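Local coordinates for beta-N-acetylglucosaminidase Nag2 (Vibrio harveyi, PDB 6EZS), which probably hydrolyses terminal non-reducing N-acetyl-D-hexosamine residues from N-acetyl-beta-D-hexosaminides, as a glycosidase of glycosyl hydrolase family 20, at residues R274-V279 and G343-E348; M268-A273 and T579-E584; G209-K214 and C255-S260. All coordinates share one frame; numbering follows the deposited sequence.

Contact 1: residues R274-V279 and G343-E348; sequences RHFHSV and GFYTQE. With NAG (2-acetamido-2-deoxy-beta-D-glucopyranose), chain C.
Phe276, His277 and Val279 meet Gly343 and Tyr345 across this contact, while Arg274 at the head of segment 274-279 serves the bound N-acetylglucosamine. Its guanidinium spans two neighbouring hydroxyls: NH1 donates to O4 of the sugar over 3.0 Å, and NH2 donates more directly, at 166°, to O3, at the edge of the group and in its plane. Salt bridges from NE to Glu305 and from NH1 to Asp271 hold the guanidinium in place. Phe276, with CG anti to the backbone N (chi1 177°), lays its ring on the backbone of Gly343: the glycine CA sits 3.7 Å from the ring centroid, a CH-pi contact over the face, and the lack of a side chain there is what lets the ring lie so close. The far rim of the ring also reaches Tyr345, where Phe276 CE1 rests over one face, 3.3 Å from CZ, with the two planes inclined at 41°. Residues 274-278 belong to the beta-alpha loop of the TIM barrel between strand 265-271 and helix 279-291. The carbonyl of His277 takes up the buried phenol, Tyr345 OH donating to His277 O over 2.5 Å in the carbonyl plane; the imidazole has its partner in Asp271. Ser278 is the N-cap of helix 279-291. Val279, short and branched, then brings CG2 to the edge of the Tyr345 ring, 3.9 Å from CD1.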
loop_
_atom_site.group_PDB
_atom_site.type_symbol
_atom_site.label_atom_id
_atom_site.label_comp_id
_atom_site.label_asym_id
_atom_site.label_seq_id
_atom_site.Cartn_x
_atom_site.Cartn_y
_atom_site.Cartn_z
ATOM N N ARG A 274 2.160 2.367 8.632
ATOM C CA ARG A 274 2.968 1.292 9.236
ATOM C C ARG A 274 4.447 1.623 9.223
ATOM O O ARG A 274 5.143 1.394 10.195
ATOM C CB ARG A 274 2.730 -0.041 8.530
ATOM C CG ARG A 274 1.487 -0.785 8.987
ATOM C CD ARG A 274 0.271 0.117 9.206
ATOM N NE ARG A 274 -0.881 -0.646 9.697
ATOM C CZ ARG A 274 -1.666 -1.417 8.955
ATOM N NH1 ARG A 274 -1.468 -1.522 7.629
ATOM N NH2 ARG A 274 -2.664 -2.078 9.540
ATOM N N HIS A 275 4.910 2.149 8.102
ATOM C CA HIS A 275 6.234 2.711 7.975
ATOM C C HIS A 275 6.148 3.969 7.114
ATOM O O HIS A 275 5.385 4.033 6.149
ATOM C CB HIS A 275 7.191 1.677 7.377
ATOM C CG HIS A 275 7.636 0.646 8.365
ATOM N ND1 HIS A 275 7.121 -0.628 8.400
ATOM C CD2 HIS A 275 8.513 0.722 9.394
ATOM C CE1 HIS A 275 7.670 -1.296 9.399
ATOM N NE2 HIS A 275 8.522 -0.501 10.013
ATOM N N PHE A 276 6.931 4.971 7.489
ATOM C CA PHE A 276 6.931 6.236 6.820
ATOM C C PHE A 276 7.884 6.161 5.630
ATOM O O PHE A 276 9.004 5.699 5.764
ATOM C CB PHE A 276 7.368 7.328 7.788
ATOM C CG PHE A 276 7.458 8.682 7.161
ATOM C CD1 PHE A 276 6.314 9.376 6.820
ATOM C CD2 PHE A 276 8.690 9.257 6.888
ATOM C CE1 PHE A 276 6.396 10.632 6.231
ATOM C CE2 PHE A 276 8.780 10.511 6.305
ATOM C CZ PHE A 276 7.633 11.198 5.978
ATOM N N HIS A 277 7.424 6.619 4.472
ATOM C CA HIS A 277 8.228 6.681 3.270
ATOM C C HIS A 277 8.357 8.146 2.951
ATOM O O HIS A 277 7.354 8.861 2.930
ATOM C CB HIS A 277 7.518 5.940 2.137
ATOM C CG HIS A 277 6.906 4.646 2.574
ATOM N ND1 HIS A 277 7.665 3.577 2.997
ATOM C CD2 HIS A 277 5.615 4.271 2.710
ATOM C CE1 HIS A 277 6.864 2.593 3.363
ATOM N NE2 HIS A 277 5.616 2.985 3.188
ATOM N N SER A 278 9.581 8.601 2.705
ATOM C CA SER A 278 9.850 10.034 2.496
ATOM C C SER A 278 9.139 10.607 1.272
ATOM O O SER A 278 8.774 9.866 0.346
ATOM C CB SER A 278 11.359 10.282 2.382
ATOM O OG SER A 278 11.888 9.772 1.173
ATOM N N VAL A 279 8.972 11.931 1.270
ATOM C CA VAL A 279 8.419 12.681 0.126
ATOM C C VAL A 279 9.065 12.300 -1.200
ATOM O O VAL A 279 8.353 12.110 -2.181
ATOM C CB VAL A 279 8.558 14.205 0.330
ATOM C CG1 VAL A 279 8.285 14.970 -0.961
ATOM C CG2 VAL A 279 7.610 14.687 1.420
ATOM N N GLY A 343 7.984 9.999 11.212
ATOM C CA GLY A 343 7.963 10.968 10.138
ATOM C C GLY A 343 6.536 11.364 9.815
ATOM O O GLY A 343 5.592 10.666 10.153
ATOM N N PHE A 344 6.385 12.501 9.160
ATOM C CA PHE A 344 5.082 12.944 8.703
ATOM C C PHE A 344 5.241 13.867 7.503
ATOM O O PHE A 344 6.328 14.380 7.251
ATOM C CB PHE A 344 4.280 13.585 9.854
ATOM C CG PHE A 344 4.754 14.955 10.273
ATOM C CD1 PHE A 344 4.204 16.094 9.696
ATOM C CD2 PHE A 344 5.704 15.116 11.289
ATOM C CE1 PHE A 344 4.608 17.366 10.091
ATOM C CE2 PHE A 344 6.115 16.391 11.692
ATOM C CZ PHE A 344 5.569 17.519 11.088
ATOM N N TYR A 345 4.161 14.026 6.744
ATOM C CA TYR A 345 4.133 14.957 5.626
ATOM C C TYR A 345 3.510 16.269 6.088
ATOM O O TYR A 345 2.403 16.287 6.656
ATOM C CB TYR A 345 3.353 14.367 4.462
ATOM C CG TYR A 345 3.770 12.949 4.129
ATOM C CD1 TYR A 345 4.948 12.682 3.420
ATOM C CD2 TYR A 345 2.998 11.875 4.542
ATOM C CE1 TYR A 345 5.328 11.377 3.127
ATOM C CE2 TYR A 345 3.365 10.575 4.260
ATOM C CZ TYR A 345 4.520 10.321 3.553
ATOM O OH TYR A 345 4.840 9.004 3.313
ATOM N N THR A 346 4.218 17.368 5.839
ATOM C CA THR A 346 3.689 18.704 6.108
ATOM C C THR A 346 2.641 19.009 5.056
ATOM O O THR A 346 2.620 18.388 3.982
ATOM C CB THR A 346 4.777 19.802 6.059
ATOM O OG1 THR A 346 5.306 19.904 4.730
ATOM C CG2 THR A 346 5.904 19.519 7.033
ATOM N N GLN A 347 1.776 19.968 5.351
ATOM C CA GLN A 347 0.800 20.414 4.363
ATOM C C GLN A 347 1.500 21.016 3.132
ATOM O O GLN A 347 1.013 20.856 2.011
ATOM C CB GLN A 347 -0.209 21.385 4.974
ATOM C CG GLN A 347 -0.874 20.822 6.231
ATOM C CD GLN A 347 -2.270 21.359 6.534
ATOM O OE1 GLN A 347 -2.856 22.115 5.761
ATOM N NE2 GLN A 347 -2.810 20.955 7.686
ATOM N N GLU A 348 2.641 21.675 3.345
ATOM C CA GLU A 348 3.445 22.243 2.254
ATOM C C GLU A 348 4.047 21.138 1.383
ATOM O O GLU A 348 4.077 21.253 0.156
ATOM C CB GLU A 348 4.553 23.173 2.799
ATOM C CG GLU A 348 5.514 23.702 1.730
ATOM C CD GLU A 348 6.502 24.765 2.226
ATOM O OE1 GLU A 348 6.732 24.874 3.456
ATOM O OE2 GLU A 348 7.070 25.497 1.370
HETATM C C1 NAG C . -5.583 -5.927 4.848
HETATM C C2 NAG C . -5.856 -4.893 5.969
HETATM C C3 NAG C . -4.613 -4.142 6.451
HETATM C C4 NAG C . -3.422 -5.056 6.639
HETATM C C5 NAG C . -3.344 -6.068 5.504
HETATM C C6 NAG C . -2.229 -7.093 5.701
HETATM C C7 NAG C . -7.954 -3.532 5.968
HETATM C C8 NAG C . -8.642 -2.437 5.207
HETATM N N2 NAG C . -6.792 -3.880 5.423
HETATM O O1 NAG C . -6.723 -6.720 4.549
HETATM O O3 NAG C . -4.883 -3.503 7.694
HETATM O O4 NAG C . -2.270 -4.215 6.677
HETATM O O5 NAG C . -4.598 -6.734 5.457
HETATM O O6 NAG C . -1.991 -7.741 4.448
HETATM O O7 NAG C . -8.425 -4.023 6.987
#

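Contact 2: residues M268-A273 and T579-E584; sequences MMLDCA and TALWCE. With NAG (2-acetamido-2-deoxy-beta-D-glucopyranose), chain C.
Met268, Met269 and Leu270 pair in parallel register with Thr579, Ala580 and Leu581, the strand axes 4.5 Å apart and 13° from parallel, with backbone bonds running both ways, such as Leu581 N to Met269 O at 2.9 Å. This joins the first and last strands, 265-271 and 574-581, and so closes the TIM barrel. Met268, Leu270, Thr579 and Leu581 share the face covered by helices 589-596 and 599-608. There Met268 places CE 3.7 Å from Leu581 CB, and the two leucines lie side by side. Met269 and Ala580 point to the other face; the small alanine leaves Met269 room to bend and cross the Trp582 indole at about a right angle. Met269 CE sits over the six-membered ring, 3.6 Å from its centroid, and SD makes a Met-aromatic contact on the same face. The sugar takes the opposite face, with its C3 over the rim, so the indole is sandwiched between thioether and pyranose. At the end of its strand Asp271 extends CG anti to its own N (chi1 179°), and OD2, the same oxygen that holds Arg274, accepts Cys583 N over 3.0 Å, from the anti side and out of the carboxylate plane. Glu584 OE2 in turn accepts the sugar O4 at 2.6 Å. Trp582 thus grips the apolar side of the pyranose and Glu584 reads a hydroxyl, consistent with recognition of a terminal sugar.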
loop_
_atom_site.group_PDB
_atom_site.type_symbol
_atom_site.label_atom_id
_atom_site.label_comp_id
_atom_site.label_asym_id
_atom_site.label_seq_id
_atom_site.Cartn_x
_atom_site.Cartn_y
_atom_site.Cartn_z
ATOM N N MET A 268 -3.485 2.573 -7.075
ATOM C CA MET A 268 -2.512 1.905 -6.228
ATOM C C MET A 268 -2.573 2.578 -4.889
ATOM O O MET A 268 -2.534 3.811 -4.827
ATOM C CB MET A 268 -1.097 2.009 -6.802
ATOM C CG MET A 268 -0.042 1.226 -6.039
ATOM S SD MET A 268 0.823 2.240 -4.820
ATOM C CE MET A 268 1.636 0.988 -3.828
ATOM N N MET A 269 -2.696 1.772 -3.833
ATOM C CA MET A 269 -2.707 2.273 -2.470
ATOM C C MET A 269 -1.347 2.022 -1.852
ATOM O O MET A 269 -0.798 0.932 -2.011
ATOM C CB MET A 269 -3.763 1.557 -1.641
ATOM C CG MET A 269 -4.057 2.212 -0.298
ATOM S SD MET A 269 -4.291 1.037 1.048
ATOM C CE MET A 269 -2.570 0.588 1.289
ATOM N N LEU A 270 -0.811 3.022 -1.151
ATOM C CA LEU A 270 0.419 2.851 -0.389
ATOM C C LEU A 270 0.165 3.125 1.057
ATOM O O LEU A 270 -0.309 4.201 1.405
ATOM C CB LEU A 270 1.519 3.797 -0.862
ATOM C CG LEU A 270 2.868 3.655 -0.135
ATOM C CD1 LEU A 270 3.505 2.286 -0.375
ATOM C CD2 LEU A 270 3.792 4.761 -0.618
ATOM N N ASP A 271 0.527 2.143 1.881
ATOM C CA ASP A 271 0.523 2.240 3.342
ATOM C C ASP A 271 1.742 3.012 3.860
ATOM O O ASP A 271 2.838 2.460 3.891
ATOM C CB ASP A 271 0.501 0.825 3.941
ATOM C CG ASP A 271 0.520 0.814 5.462
ATOM O OD1 ASP A 271 0.434 1.893 6.089
ATOM O OD2 ASP A 271 0.616 -0.299 6.032
ATOM N N CYS A 272 1.526 4.265 4.274
ATOM C CA CYS A 272 2.563 5.115 4.887
ATOM C C CYS A 272 2.465 5.223 6.418
ATOM O O CYS A 272 3.297 5.879 7.054
ATOM C CB CYS A 272 2.503 6.514 4.295
ATOM S SG CYS A 272 2.935 6.582 2.549
ATOM N N ALA A 273 1.463 4.592 7.011
ATOM C CA ALA A 273 1.288 4.621 8.455
ATOM C C ALA A 273 2.155 3.586 9.146
ATOM O O ALA A 273 2.777 3.869 10.162
ATOM C CB ALA A 273 -0.170 4.395 8.805
ATOM N N THR A 579 -4.657 -1.876 -6.625
ATOM C CA THR A 579 -3.658 -2.755 -6.022
ATOM C C THR A 579 -3.080 -2.026 -4.814
ATOM O O THR A 579 -3.058 -0.801 -4.790
ATOM C CB THR A 579 -2.592 -3.225 -7.049
ATOM O OG1 THR A 579 -1.626 -4.043 -6.384
ATOM C CG2 THR A 579 -1.885 -2.075 -7.715
ATOM N N ALA A 580 -2.669 -2.768 -3.794
ATOM C CA ALA A 580 -2.276 -2.142 -2.525
ATOM C C ALA A 580 -1.012 -2.733 -1.950
ATOM O O ALA A 580 -0.781 -3.930 -2.060
ATOM C CB ALA A 580 -3.400 -2.218 -1.498
ATOM N N LEU A 581 -0.216 -1.865 -1.320
ATOM C CA LEU A 581 0.992 -2.267 -0.612
ATOM C C LEU A 581 0.830 -1.945 0.862
ATOM O O LEU A 581 0.813 -0.794 1.248
ATOM C CB LEU A 581 2.229 -1.565 -1.169
ATOM C CG LEU A 581 3.564 -2.140 -0.677
ATOM C CD1 LEU A 581 3.809 -3.564 -1.185
ATOM C CD2 LEU A 581 4.712 -1.240 -1.091
ATOM N N TRP A 582 0.700 -2.981 1.673
ATOM C CA TRP A 582 0.650 -2.844 3.123
ATOM C C TRP A 582 2.078 -2.994 3.624
ATOM O O TRP A 582 2.833 -3.822 3.118
ATOM C CB TRP A 582 -0.294 -3.880 3.706
ATOM C CG TRP A 582 -1.654 -3.754 3.129
ATOM C CD1 TRP A 582 -2.216 -4.524 2.144
ATOM C CD2 TRP A 582 -2.634 -2.760 3.461
ATOM N NE1 TRP A 582 -3.491 -4.089 1.874
ATOM C CE2 TRP A 582 -3.770 -3.009 2.665
ATOM C CE3 TRP A 582 -2.661 -1.687 4.363
ATOM C CZ2 TRP A 582 -4.915 -2.226 2.742
ATOM C CZ3 TRP A 582 -3.808 -0.924 4.451
ATOM C CH2 TRP A 582 -4.916 -1.194 3.650
ATOM N N CYS A 583 2.460 -2.172 4.593
ATOM C CA CYS A 583 3.882 -1.954 4.870
ATOM C C CYS A 583 4.355 -2.387 6.232
ATOM O O CYS A 583 5.365 -1.865 6.713
ATOM C CB CYS A 583 4.238 -0.495 4.599
ATOM S SG CYS A 583 4.333 -0.190 2.829
ATOM N N GLU A 584 3.689 -3.395 6.803
ATOM C CA GLU A 584 4.090 -3.996 8.095
ATOM C C GLU A 584 5.560 -4.419 8.129
ATOM O O GLU A 584 6.209 -4.274 9.149
ATOM C CB GLU A 584 3.263 -5.244 8.435
ATOM C CG GLU A 584 1.872 -4.992 8.972
ATOM C CD GLU A 584 0.847 -4.778 7.892
ATOM O OE1 GLU A 584 1.225 -4.482 6.732
ATOM O OE2 GLU A 584 -0.348 -4.900 8.212
HETATM C C1 NAG C . -5.583 -5.927 4.848
HETATM C C2 NAG C . -5.856 -4.893 5.969
HETATM C C3 NAG C . -4.613 -4.142 6.451
HETATM C C4 NAG C . -3.422 -5.056 6.639
HETATM C C5 NAG C . -3.344 -6.068 5.504
HETATM C C6 NAG C . -2.229 -7.093 5.701
HETATM C C7 NAG C . -7.954 -3.532 5.968
HETATM C C8 NAG C . -8.642 -2.437 5.207
HETATM N N2 NAG C . -6.792 -3.880 5.423
HETATM O O1 NAG C . -6.723 -6.720 4.549
HETATM O O3 NAG C . -4.883 -3.503 7.694
HETATM O O4 NAG C . -2.270 -4.215 6.677
HETATM O O5 NAG C . -4.598 -6.734 5.457
HETATM O O6 NAG C . -1.991 -7.741 4.448
HETATM O O7 NAG C . -8.425 -4.023 6.987
#

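Contact 3: residues G209-K214 and C255-S260; sequences GAYKLK and CSIIDS
Tyr211, Leu213, Ile257 and Asp259 form the close-packed face of this antiparallel pair, whose backbones are joined by two hydrogen-bonded pairs, Tyr211 with Asp259 and Leu213 with Ile257. Tyr211 dominates it. With chi1 at 68° its CG stands between the backbone N and the carbonyl carbon, and the ring lies beside Asp259, whose CB comes over one face, 3.7 Å from the centroid. The carboxylate plane is turned 77° from the ring, and Tyr211 OH makes a weak bond to Asp259 OD2 at 2.6 Å; the phenol has a stronger partner in Thr236, and OD1 of the aspartate accepts from Asn147 N and Trp608 NE1. Branched Ile257 fills the next place, CG2 meeting Tyr211 CE1 at 3.6 Å, and its CB lies 4.1 Å from Leu213 CB. Helix 227-240 packs against this side through His232, Ala233 and Thr236. Contacts on the other face are sparse. Lys212 and Ile258 run alongside one another, CG to CG1 4.1 Å apart, while Lys214 stretches out fully extended from beside Ser256, which suits long charged chains bordering solvent. Such a sheet, with one face under helix 227-240 and the other nearer solvent, fits the alpha/beta domain 2 of family 20 glycosidases.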
loop_
_atom_site.group_PDB
_atom_site.type_symbol
_atom_site.label_atom_id
_atom_site.label_comp_id
_atom_site.label_asym_id
_atom_site.label_seq_id
_atom_site.Cartn_x
_atom_site.Cartn_y
_atom_site.Cartn_z
ATOM N N GLY A 209 -9.074 9.482 -21.797
ATOM C CA GLY A 209 -7.940 8.589 -21.643
ATOM C C GLY A 209 -7.498 7.888 -22.906
ATOM O O GLY A 209 -6.436 7.262 -22.925
ATOM N N ALA A 210 -8.301 7.975 -23.960
ATOM C CA ALA A 210 -7.974 7.351 -25.228
ATOM C C ALA A 210 -7.001 8.218 -26.011
ATOM O O ALA A 210 -6.992 9.448 -25.901
ATOM C CB ALA A 210 -9.235 7.115 -26.037
ATOM N N TYR A 211 -6.190 7.562 -26.817
ATOM C CA TYR A 211 -5.231 8.246 -27.643
ATOM C C TYR A 211 -4.981 7.454 -28.921
ATOM O O TYR A 211 -5.298 6.274 -29.013
ATOM C CB TYR A 211 -3.915 8.464 -26.872
ATOM C CG TYR A 211 -3.156 7.185 -26.575
ATOM C CD1 TYR A 211 -2.246 6.659 -27.496
ATOM C CD2 TYR A 211 -3.361 6.492 -25.392
ATOM C CE1 TYR A 211 -1.567 5.479 -27.242
ATOM C CE2 TYR A 211 -2.678 5.324 -25.128
ATOM C CZ TYR A 211 -1.781 4.815 -26.051
ATOM O OH TYR A 211 -1.107 3.640 -25.792
ATOM N N LYS A 212 -4.412 8.142 -29.902
ATOM C CA LYS A 212 -3.871 7.541 -31.090
ATOM C C LYS A 212 -2.417 7.958 -31.109
ATOM O O LYS A 212 -2.077 9.080 -30.737
ATOM C CB LYS A 212 -4.560 8.068 -32.336
ATOM C CG LYS A 212 -5.872 7.408 -32.705
ATOM C CD LYS A 212 -6.297 7.872 -34.099
ATOM C CE LYS A 212 -7.792 8.152 -34.241
ATOM N NZ LYS A 212 -8.523 7.068 -34.968
ATOM N N LEU A 213 -1.560 7.042 -31.529
ATOM C CA LEU A 213 -0.129 7.282 -31.624
ATOM C C LEU A 213 0.361 6.590 -32.887
ATOM O O LEU A 213 0.349 5.367 -32.981
ATOM C CB LEU A 213 0.582 6.762 -30.367
ATOM C CG LEU A 213 2.113 6.649 -30.316
ATOM C CD1 LEU A 213 2.835 7.820 -30.958
ATOM C CD2 LEU A 213 2.569 6.504 -28.871
ATOM N N LYS A 214 0.770 7.391 -33.863
ATOM C CA LYS A 214 1.290 6.879 -35.119
ATOM C C LYS A 214 2.737 7.311 -35.304
ATOM O O LYS A 214 3.039 8.490 -35.304
ATOM C CB LYS A 214 0.445 7.349 -36.296
ATOM C CG LYS A 214 0.857 6.681 -37.606
ATOM C CD LYS A 214 -0.087 6.973 -38.752
ATOM C CE LYS A 214 0.437 6.332 -40.029
ATOM N NZ LYS A 214 -0.319 6.752 -41.245
ATOM N N CYS A 255 4.617 2.410 -36.571
ATOM C CA CYS A 255 3.472 1.685 -36.066
ATOM C C CYS A 255 2.245 2.581 -35.982
ATOM O O CYS A 255 2.340 3.806 -36.078
ATOM C CB CYS A 255 3.779 1.097 -34.679
ATOM S SG CYS A 255 3.992 2.354 -33.397
ATOM N N SER A 256 1.097 1.940 -35.800
ATOM C CA SER A 256 -0.168 2.626 -35.600
ATOM C C SER A 256 -0.812 2.054 -34.346
ATOM O O SER A 256 -1.084 0.858 -34.278
ATOM C CB SER A 256 -1.085 2.449 -36.805
ATOM O OG SER A 256 -2.301 3.153 -36.611
ATOM N N ILE A 257 -1.040 2.919 -33.359
ATOM C CA ILE A 257 -1.601 2.530 -32.071
ATOM C C ILE A 257 -2.898 3.285 -31.866
ATOM O O ILE A 257 -2.919 4.494 -32.008
ATOM C CB ILE A 257 -0.615 2.846 -30.915
ATOM C CG1 ILE A 257 0.622 1.945 -31.032
ATOM C CG2 ILE A 257 -1.279 2.669 -29.546
ATOM C CD1 ILE A 257 1.792 2.334 -30.151
ATOM N N ILE A 258 -3.966 2.561 -31.535
ATOM C CA ILE A 258 -5.231 3.144 -31.093
ATOM C C ILE A 258 -5.577 2.461 -29.776
ATOM O O ILE A 258 -5.640 1.225 -29.716
ATOM C CB ILE A 258 -6.362 2.920 -32.114
ATOM C CG1 ILE A 258 -5.920 3.383 -33.520
ATOM C CG2 ILE A 258 -7.637 3.640 -31.653
ATOM C CD1 ILE A 258 -6.832 2.944 -34.650
ATOM N N ASP A 259 -5.808 3.243 -28.722
ATOM C CA ASP A 259 -5.791 2.696 -27.374
ATOM C C ASP A 259 -6.770 3.414 -26.474
ATOM O O ASP A 259 -6.986 4.603 -26.619
ATOM C CB ASP A 259 -4.372 2.819 -26.815
ATOM C CG ASP A 259 -4.041 1.785 -25.742
ATOM O OD1 ASP A 259 -4.810 0.830 -25.511
ATOM O OD2 ASP A 259 -2.977 1.943 -25.120
ATOM N N SER A 260 -7.351 2.671 -25.534
ATOM C CA SER A 260 -8.397 3.194 -24.660
ATOM C C SER A 260 -8.393 2.392 -23.358
ATOM O O SER A 260 -8.183 1.187 -23.399
ATOM C CB SER A 260 -9.767 3.085 -25.353
ATOM O OG SER A 260 -10.819 3.486 -24.489
#

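Contacts 1 and 2 lie at the C-terminal end of the barrel strands, their centres 13 Å apart, and both reach the N-acetylglucosamine. They are joined directly: His275 ND1 is 2.7 Å from Cys583 O and His277 NE2 is 2.9 Å from Asp271 O, both probable hydrogen bonds, so the loop of contact 1 is fastened to the end of strand 265-271 and to the loop after strand 574-581. Between them they supply Arg274, Trp582 and Glu584 to a sugar to which Asp532, Trp546 and Tyr530 also hydrogen-bond. Contact 3 belongs to domain 2, away from that site; its nearest atoms are about 16 Å from contact 2 and about 26 Å from contact 1. Its strand 249-259 is nevertheless followed in the chain by strand 265-271.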